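Local atomic coordinates of actinorhodin polyketide putative beta-ketoacyl synthase 2 (Streptomyces coelicolor A3, PDB entry 1TQY), a protein that acts as the chain length factor of actinorhodin biosynthesis, probably working with a related ketosynthase to build the polyketide chain. Residues Leu24-Tyr29 and Asp349-Leu354; Leu354-Leu357 and Ile362-Thr365; Ala315-Ile320 and Tyr375-Val380. All coordinates share one frame; numbering follows the deposited sequence.

Interaction 1: Leu24-Tyr29 and Asp349-Leu354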
loop_
_atom_site.group_PDB
_atom_site.type_symbol
_atom_site.label_atom_id
_atom_site.label_comp_id
_atom_site.label_asym_id
_atom_site.label_seq_id
_atom_site.Cartn_x
_atom_site.Cartn_y
_atom_site.Cartn_z
ATOM N N LEU B 24 23.049 13.812 -1.722
ATOM C CA LEU B 24 22.901 12.733 -0.750
ATOM C C LEU B 24 22.922 13.365 0.628
ATOM O O LEU B 24 23.986 13.562 1.211
ATOM C CB LEU B 24 24.054 11.731 -0.846
ATOM C CG LEU B 24 23.706 10.246 -1.031
ATOM C CD1 LEU B 24 24.953 9.426 -0.774
ATOM C CD2 LEU B 24 22.599 9.823 -0.116
ATOM N N GLY B 25 21.744 13.679 1.147
ATOM C CA GLY B 25 21.671 14.309 2.449
ATOM C C GLY B 25 21.070 15.688 2.287
ATOM O O GLY B 25 21.236 16.327 1.252
ATOM N N LEU B 26 20.363 16.137 3.314
ATOM C CA LEU B 26 19.702 17.433 3.307
ATOM C C LEU B 26 20.579 18.603 2.871
ATOM O O LEU B 26 20.223 19.331 1.950
ATOM C CB LEU B 26 19.148 17.733 4.698
ATOM C CG LEU B 26 17.779 18.401 4.869
ATOM C CD1 LEU B 26 17.802 19.116 6.217
ATOM C CD2 LEU B 26 17.475 19.391 3.755
ATOM N N ALA B 27 21.721 18.793 3.527
ATOM C CA ALA B 27 22.582 19.924 3.194
ATOM C C ALA B 27 22.937 20.003 1.713
ATOM O O ALA B 27 22.697 21.026 1.066
ATOM C CB ALA B 27 23.850 19.896 4.039
ATOM N N PRO B 28 23.514 18.926 1.151
ATOM C CA PRO B 28 23.881 18.936 -0.267
ATOM C C PRO B 28 22.664 19.206 -1.150
ATOM O O PRO B 28 22.737 19.951 -2.126
ATOM C CB PRO B 28 24.447 17.536 -0.491
ATOM C CG PRO B 28 24.924 17.130 0.862
ATOM C CD PRO B 28 23.847 17.633 1.768
ATOM N N TYR B 29 21.545 18.590 -0.800
ATOM C CA TYR B 29 20.323 18.765 -1.563
ATOM C C TYR B 29 19.848 20.219 -1.556
ATOM O O TYR B 29 19.673 20.824 -2.611
ATOM C CB TYR B 29 19.229 17.864 -0.999
ATOM C CG TYR B 29 17.869 18.143 -1.585
ATOM C CD1 TYR B 29 17.570 17.795 -2.897
ATOM C CD2 TYR B 29 16.890 18.782 -0.833
ATOM C CE1 TYR B 29 16.328 18.074 -3.449
ATOM C CE2 TYR B 29 15.646 19.066 -1.379
ATOM C CZ TYR B 29 15.376 18.706 -2.685
ATOM O OH TYR B 29 14.139 18.977 -3.203
ATOM N N ASP B 349 9.176 16.981 -1.671
ATOM C CA ASP B 349 8.553 18.289 -1.863
ATOM C C ASP B 349 8.249 18.885 -0.485
ATOM O O ASP B 349 8.481 20.072 -0.244
ATOM C CB ASP B 349 7.263 18.141 -2.682
ATOM C CG ASP B 349 7.505 18.242 -4.191
ATOM O OD1 ASP B 349 8.672 18.126 -4.646
ATOM O OD2 ASP B 349 6.514 18.429 -4.935
ATOM N N VAL B 350 7.738 18.048 0.415
ATOM C CA VAL B 350 7.432 18.479 1.772
ATOM C C VAL B 350 8.697 18.982 2.472
ATOM O O VAL B 350 8.683 20.024 3.128
ATOM C CB VAL B 350 6.812 17.328 2.592
ATOM C CG1 VAL B 350 6.767 17.702 4.076
ATOM C CG2 VAL B 350 5.388 17.048 2.079
ATOM N N VAL B 351 9.788 18.236 2.336
ATOM C CA VAL B 351 11.052 18.630 2.945
ATOM C C VAL B 351 11.511 19.960 2.364
ATOM O O VAL B 351 11.948 20.856 3.086
ATOM C CB VAL B 351 12.159 17.579 2.687
ATOM C CG1 VAL B 351 13.515 18.124 3.139
ATOM C CG2 VAL B 351 11.847 16.299 3.433
ATOM N N THR B 352 11.406 20.088 1.046
ATOM C CA THR B 352 11.827 21.308 0.372
ATOM C C THR B 352 10.988 22.501 0.837
ATOM O O THR B 352 11.523 23.592 1.052
ATOM C CB THR B 352 11.735 21.120 -1.148
ATOM O OG1 THR B 352 12.405 19.900 -1.505
ATOM C CG2 THR B 352 12.408 22.267 -1.873
ATOM N N ALA B 353 9.688 22.282 1.025
ATOM C CA ALA B 353 8.784 23.339 1.488
ATOM C C ALA B 353 9.113 23.770 2.920
ATOM O O ALA B 353 9.214 24.968 3.211
ATOM C CB ALA B 353 7.342 22.860 1.404
ATOM N N LEU B 354 9.297 22.797 3.812
ATOM C CA LEU B 354 9.618 23.101 5.214
ATOM C C LEU B 354 10.899 23.930 5.319
ATOM O O LEU B 354 11.008 24.835 6.149
ATOM C CB LEU B 354 9.764 21.801 6.023
ATOM C CG LEU B 354 8.433 21.073 6.276
ATOM C CD1 LEU B 354 8.659 19.638 6.738
ATOM C CD2 LEU B 354 7.646 21.863 7.300
#
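Tyr29 and Thr352 meet through their hydroxyls, with Tyr29 OH and Thr352 OG1 at a hydrogen-bonding distance of 2.6 Å. The two side chains cross at about a right angle, and the threonine oxygen lies at the edge of the tyrosine ring, near its plane, 3.3 Å from Tyr29 CE2. Tyr29 CG stands anti to the backbone N (chi1 171°), which sends the ring out from helix 26-34 toward helix 345-359. A second, purely apolar touch joins the same helices one turn earlier on the first: the Leu26 branch CD2 reaches Val351 CG1 at 4.2 Å. Gly25 occupies the N-cap position of helix 26-34, and its O accepts the backbone bond from Tyr29 N in the first turn. Helix 345-359 is a buried helix of the central layer of the thiolase fold, between two sheets: Val351 packs on Ala240 and Leu242 of strand 238-246, whereas Ala353 and Leu354 meet Leu408 of strand 402-410. Thr352 OG1 has a second partner in Leu348 O, one turn back in its own helix, giving this buried hydroxyl both an intrahelical and a cross-helix neighbour. Farther out, Val18 and Ala20 of strand 11-20 pack against Tyr29.

Interaction 2: Leu354-Leu357 and Ile362-Thr365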
loop_
_atom_site.group_PDB
_atom_site.type_symbol
_atom_site.label_atom_id
_atom_site.label_comp_id
_atom_site.label_asym_id
_atom_site.label_seq_id
_atom_site.Cartn_x
_atom_site.Cartn_y
_atom_site.Cartn_z
ATOM N N LEU B 354 9.297 22.797 3.812
ATOM C CA LEU B 354 9.618 23.101 5.214
ATOM C C LEU B 354 10.899 23.930 5.319
ATOM O O LEU B 354 11.008 24.835 6.149
ATOM C CB LEU B 354 9.764 21.801 6.023
ATOM C CG LEU B 354 8.433 21.073 6.276
ATOM C CD1 LEU B 354 8.659 19.638 6.738
ATOM C CD2 LEU B 354 7.646 21.863 7.300
ATOM N N MET B 355 11.861 23.609 4.460
ATOM C CA MET B 355 13.137 24.302 4.428
ATOM C C MET B 355 12.958 25.734 3.952
ATOM O O MET B 355 13.672 26.645 4.379
ATOM C CB MET B 355 14.107 23.563 3.506
ATOM C CG MET B 355 14.722 22.323 4.135
ATOM S SD MET B 355 16.001 22.769 5.344
ATOM C CE MET B 355 15.030 23.045 6.766
ATOM N N SER B 356 12.006 25.919 3.049
ATOM C CA SER B 356 11.717 27.237 2.519
ATOM C C SER B 356 11.117 28.057 3.651
ATOM O O SER B 356 11.488 29.212 3.863
ATOM C CB SER B 356 10.737 27.119 1.348
ATOM O OG SER B 356 11.338 26.412 0.274
ATOM N N LEU B 357 10.202 27.450 4.396
ATOM C CA LEU B 357 9.577 28.136 5.517
ATOM C C LEU B 357 10.612 28.482 6.581
ATOM O O LEU B 357 10.611 29.587 7.125
ATOM C CB LEU B 357 8.492 27.264 6.141
ATOM C CG LEU B 357 7.357 26.854 5.213
ATOM C CD1 LEU B 357 6.403 25.975 5.983
ATOM C CD2 LEU B 357 6.657 28.078 4.662
ATOM N N ILE B 362 11.835 31.008 -0.909
ATOM C CA ILE B 362 11.148 30.011 -1.729
ATOM C C ILE B 362 12.112 29.355 -2.713
ATOM O O ILE B 362 12.681 30.025 -3.577
ATOM C CB ILE B 362 9.978 30.638 -2.536
ATOM C CG1 ILE B 362 8.953 31.251 -1.569
ATOM C CG2 ILE B 362 9.314 29.565 -3.411
ATOM C CD1 ILE B 362 7.804 31.993 -2.243
ATOM N N ALA B 363 12.290 28.042 -2.577
ATOM C CA ALA B 363 13.166 27.270 -3.462
ATOM C C ALA B 363 12.689 27.550 -4.887
ATOM O O ALA B 363 11.504 27.458 -5.171
ATOM C CB ALA B 363 13.039 25.791 -3.141
ATOM N N PRO B 364 13.606 27.890 -5.800
ATOM C CA PRO B 364 13.242 28.192 -7.188
ATOM C C PRO B 364 13.015 26.995 -8.106
ATOM O O PRO B 364 13.263 25.847 -7.732
ATOM C CB PRO B 364 14.415 29.038 -7.658
ATOM C CG PRO B 364 15.577 28.343 -7.000
ATOM C CD PRO B 364 15.047 28.103 -5.579
ATOM N N THR B 365 12.524 27.276 -9.312
ATOM C CA THR B 365 12.281 26.239 -10.309
ATOM C C THR B 365 13.374 26.381 -11.359
ATOM O O THR B 365 13.629 27.483 -11.845
ATOM C CB THR B 365 10.915 26.412 -11.000
ATOM O OG1 THR B 365 9.886 26.496 -10.008
ATOM C CG2 THR B 365 10.636 25.229 -11.922
#
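Ser356 and Ala363 meet without any ring, amide or carboxylate side chain between them; the flat group here is the Ile362-Ala363 peptide, whose N-H points at Ser356 OG. The hydrogen bond is weak, 3.4 Å from Ala363 N to Ser356 OG, but nearly straight, with an N-H...O angle of 162°. It ties helix 345-359, a central-layer helix of the thiolase fold, to the segment that leaves it: the chain turns back beyond the helix end, so that Ile362 passes beside Ser356 with their CA atoms 5.1 Å apart. Ser356 OG is anti to its own carbonyl carbon, beside the backbone N (chi1 -65°), a position from which it also reaches back to Thr352 O in the preceding turn. This intrahelical bond is the stronger of the two, and the buried hydroxyl thus bridges a helix carbonyl and a loop amide. The Ile362 side chain starts out away from the helix and packs on Val301 and Thr387. Trp30 of helix 26-34 touches Ser356, and Val33 of that helix touches Ala363. Beyond the amide, the methyl of Ala363 closes on the same oxygen, with Ala363 CB 3.9 Å from Ser356 OG.

Interaction 3: Ala315-Ile320 and Tyr375-Val380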
loop_
_atom_site.group_PDB
_atom_site.type_symbol
_atom_site.label_atom_id
_atom_site.label_comp_id
_atom_site.label_asym_id
_atom_site.label_seq_id
_atom_site.Cartn_x
_atom_site.Cartn_y
_atom_site.Cartn_z
ATOM N N ALA B 315 -4.043 21.472 -16.459
ATOM C CA ALA B 315 -5.053 21.087 -15.474
ATOM C C ALA B 315 -4.654 21.606 -14.095
ATOM O O ALA B 315 -5.463 22.202 -13.389
ATOM C CB ALA B 315 -5.213 19.558 -15.424
ATOM N N GLU B 316 -3.402 21.375 -13.711
ATOM C CA GLU B 316 -2.936 21.835 -12.408
ATOM C C GLU B 316 -2.946 23.350 -12.234
ATOM O O GLU B 316 -3.334 23.852 -11.177
ATOM C CB GLU B 316 -1.530 21.317 -12.113
ATOM C CG GLU B 316 -0.970 21.898 -10.818
ATOM C CD GLU B 316 0.238 21.155 -10.297
ATOM O OE1 GLU B 316 1.166 20.891 -11.090
ATOM O OE2 GLU B 316 0.250 20.844 -9.085
ATOM N N ALA B 317 -2.496 24.076 -13.256
ATOM C CA ALA B 317 -2.460 25.535 -13.199
ATOM C C ALA B 317 -3.877 26.070 -13.043
ATOM O O ALA B 317 -4.112 27.079 -12.385
ATOM C CB ALA B 317 -1.838 26.084 -14.469
ATOM N N ARG B 318 -4.819 25.363 -13.654
ATOM C CA ARG B 318 -6.215 25.750 -13.604
ATOM C C ARG B 318 -6.781 25.521 -12.193
ATOM O O ARG B 318 -7.507 26.368 -11.671
ATOM C CB ARG B 318 -6.980 24.964 -14.674
ATOM C CG ARG B 318 -8.338 25.507 -15.055
ATOM C CD ARG B 318 -8.679 25.105 -16.492
ATOM N NE ARG B 318 -8.570 23.667 -16.720
ATOM C CZ ARG B 318 -7.864 23.103 -17.701
ATOM N NH1 ARG B 318 -7.189 23.851 -18.560
ATOM N NH2 ARG B 318 -7.835 21.781 -17.827
ATOM N N ALA B 319 -6.431 24.405 -11.553
ATOM C CA ALA B 319 -6.937 24.155 -10.209
ATOM C C ALA B 319 -6.348 25.167 -9.237
ATOM O O ALA B 319 -7.058 25.712 -8.385
ATOM C CB ALA B 319 -6.610 22.728 -9.756
ATOM N N ILE B 320 -5.051 25.425 -9.351
ATOM C CA ILE B 320 -4.408 26.403 -8.469
ATOM C C ILE B 320 -5.059 27.781 -8.666
ATOM O O ILE B 320 -5.371 28.474 -7.696
ATOM C CB ILE B 320 -2.884 26.490 -8.747
ATOM C CG1 ILE B 320 -2.233 25.134 -8.450
ATOM C CG2 ILE B 320 -2.246 27.567 -7.870
ATOM C CD1 ILE B 320 -0.764 25.051 -8.801
ATOM N N TYR B 375 -1.588 29.387 -18.528
ATOM C CA TYR B 375 -1.525 28.825 -17.172
ATOM C C TYR B 375 -1.841 29.817 -16.059
ATOM O O TYR B 375 -2.258 29.429 -14.959
ATOM C CB TYR B 375 -0.150 28.189 -16.920
ATOM C CG TYR B 375 0.198 27.083 -17.899
ATOM C CD1 TYR B 375 -0.797 26.460 -18.656
ATOM C CD2 TYR B 375 1.508 26.630 -18.037
ATOM C CE1 TYR B 375 -0.498 25.415 -19.523
ATOM C CE2 TYR B 375 1.814 25.579 -18.902
ATOM C CZ TYR B 375 0.797 24.979 -19.638
ATOM O OH TYR B 375 1.082 23.924 -20.474
ATOM N N GLY B 376 -1.623 31.097 -16.341
ATOM C CA GLY B 376 -1.896 32.129 -15.357
ATOM C C GLY B 376 -1.296 31.853 -13.989
ATOM O O GLY B 376 -2.004 31.876 -12.991
ATOM N N ILE B 377 0.004 31.589 -13.924
ATOM C CA ILE B 377 0.619 31.322 -12.634
ATOM C C ILE B 377 1.844 32.188 -12.394
ATOM O O ILE B 377 2.497 32.634 -13.337
ATOM C CB ILE B 377 1.043 29.849 -12.490
ATOM C CG1 ILE B 377 2.069 29.494 -13.563
ATOM C CG2 ILE B 377 -0.180 28.945 -12.595
ATOM C CD1 ILE B 377 2.630 28.089 -13.414
ATOM N N ASP B 378 2.143 32.445 -11.126
ATOM C CA ASP B 378 3.316 33.228 -10.764
ATOM C C ASP B 378 4.407 32.221 -10.384
ATOM O O ASP B 378 4.538 31.870 -9.215
ATOM C CB ASP B 378 2.984 34.145 -9.578
ATOM C CG ASP B 378 4.197 34.924 -9.075
ATOM O OD1 ASP B 378 5.196 35.040 -9.817
ATOM O OD2 ASP B 378 4.146 35.437 -7.941
ATOM N N LEU B 379 5.171 31.744 -11.368
ATOM C CA LEU B 379 6.237 30.763 -11.111
ATOM C C LEU B 379 7.533 31.379 -10.605
ATOM O O LEU B 379 7.975 32.399 -11.121
ATOM C CB LEU B 379 6.579 29.970 -12.376
ATOM C CG LEU B 379 6.156 28.505 -12.507
ATOM C CD1 LEU B 379 6.949 27.881 -13.658
ATOM C CD2 LEU B 379 6.422 27.741 -11.223
ATOM N N VAL B 380 8.140 30.751 -9.602
ATOM C CA VAL B 380 9.408 31.230 -9.065
ATOM C C VAL B 380 10.527 30.577 -9.878
ATOM O O VAL B 380 10.784 29.381 -9.749
ATOM C CB VAL B 380 9.582 30.847 -7.585
ATOM C CG1 VAL B 380 10.885 31.428 -7.063
ATOM C CG2 VAL B 380 8.410 31.390 -6.760
#
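The chain at Tyr375-Ile377 passes close over one turn of helix 310-324, bringing the CA atoms of Ala317 and Tyr375 to within 5.2 Å, and bends at Gly376, whose positive phi (50°) separates the 3-10 turn at Tyr375 from the extended Ile377. Ala317 carries the contact from the helix side. Its methyl points at the passing chain and meets both backbone and side chain of the tyrosine, with Ala317 CB 3.4 Å from Tyr375 O and 3.6 Å from Tyr375 CB. The ring begins just beyond, Tyr375 CG being 4.1 Å from Ala317 CB in an oblique approach, and runs back along the helix to Asp313 and Ala314. Past the glycine, Ile377 adds its shorter branch: CG2 lies 3.8 Å from Ala317 CB. Because CG1 takes the place between the backbone N and the carbonyl carbon (chi1 61°), CG2 is anti to that carbon. The short side chain of Ala317 is consistent with so close an approach, and the touch is by van der Waals packing alone. Through other residues helix 310-324 touches Leu395 of strand 391-398, by Glu316 and Ile320, and Leu281 of helix 281-292, by Ala319. Gly376 bonds to Glu327 through the backbone, and the chain then enters the short, weakly bonded strand 378-379, which pairs in parallel with strand 330-332.

Interactions 1 and 2 lie on successive turns of helix 345-359, share Leu354 and have centres about 9 Å apart; Thr352 CG2 packs on Ala363 CB, and Leu26 CD2 on Met355 SD, so helix 26-34, the buried helix and the loop after it form one continuous block. Interaction 3 is more peripheral, about 17 Å from interaction 2 and 23 Å from interaction 1, centre to centre. Along the chain the segments of interactions 1 and 3 alternate, and interaction 2 is nested in the loop closed by interaction 3; these last two join where Thr365 N probably donates to Val380 O, 2.8 Å away. The contacts thus lead from the thiolase fold's central layer out to helix 310-324.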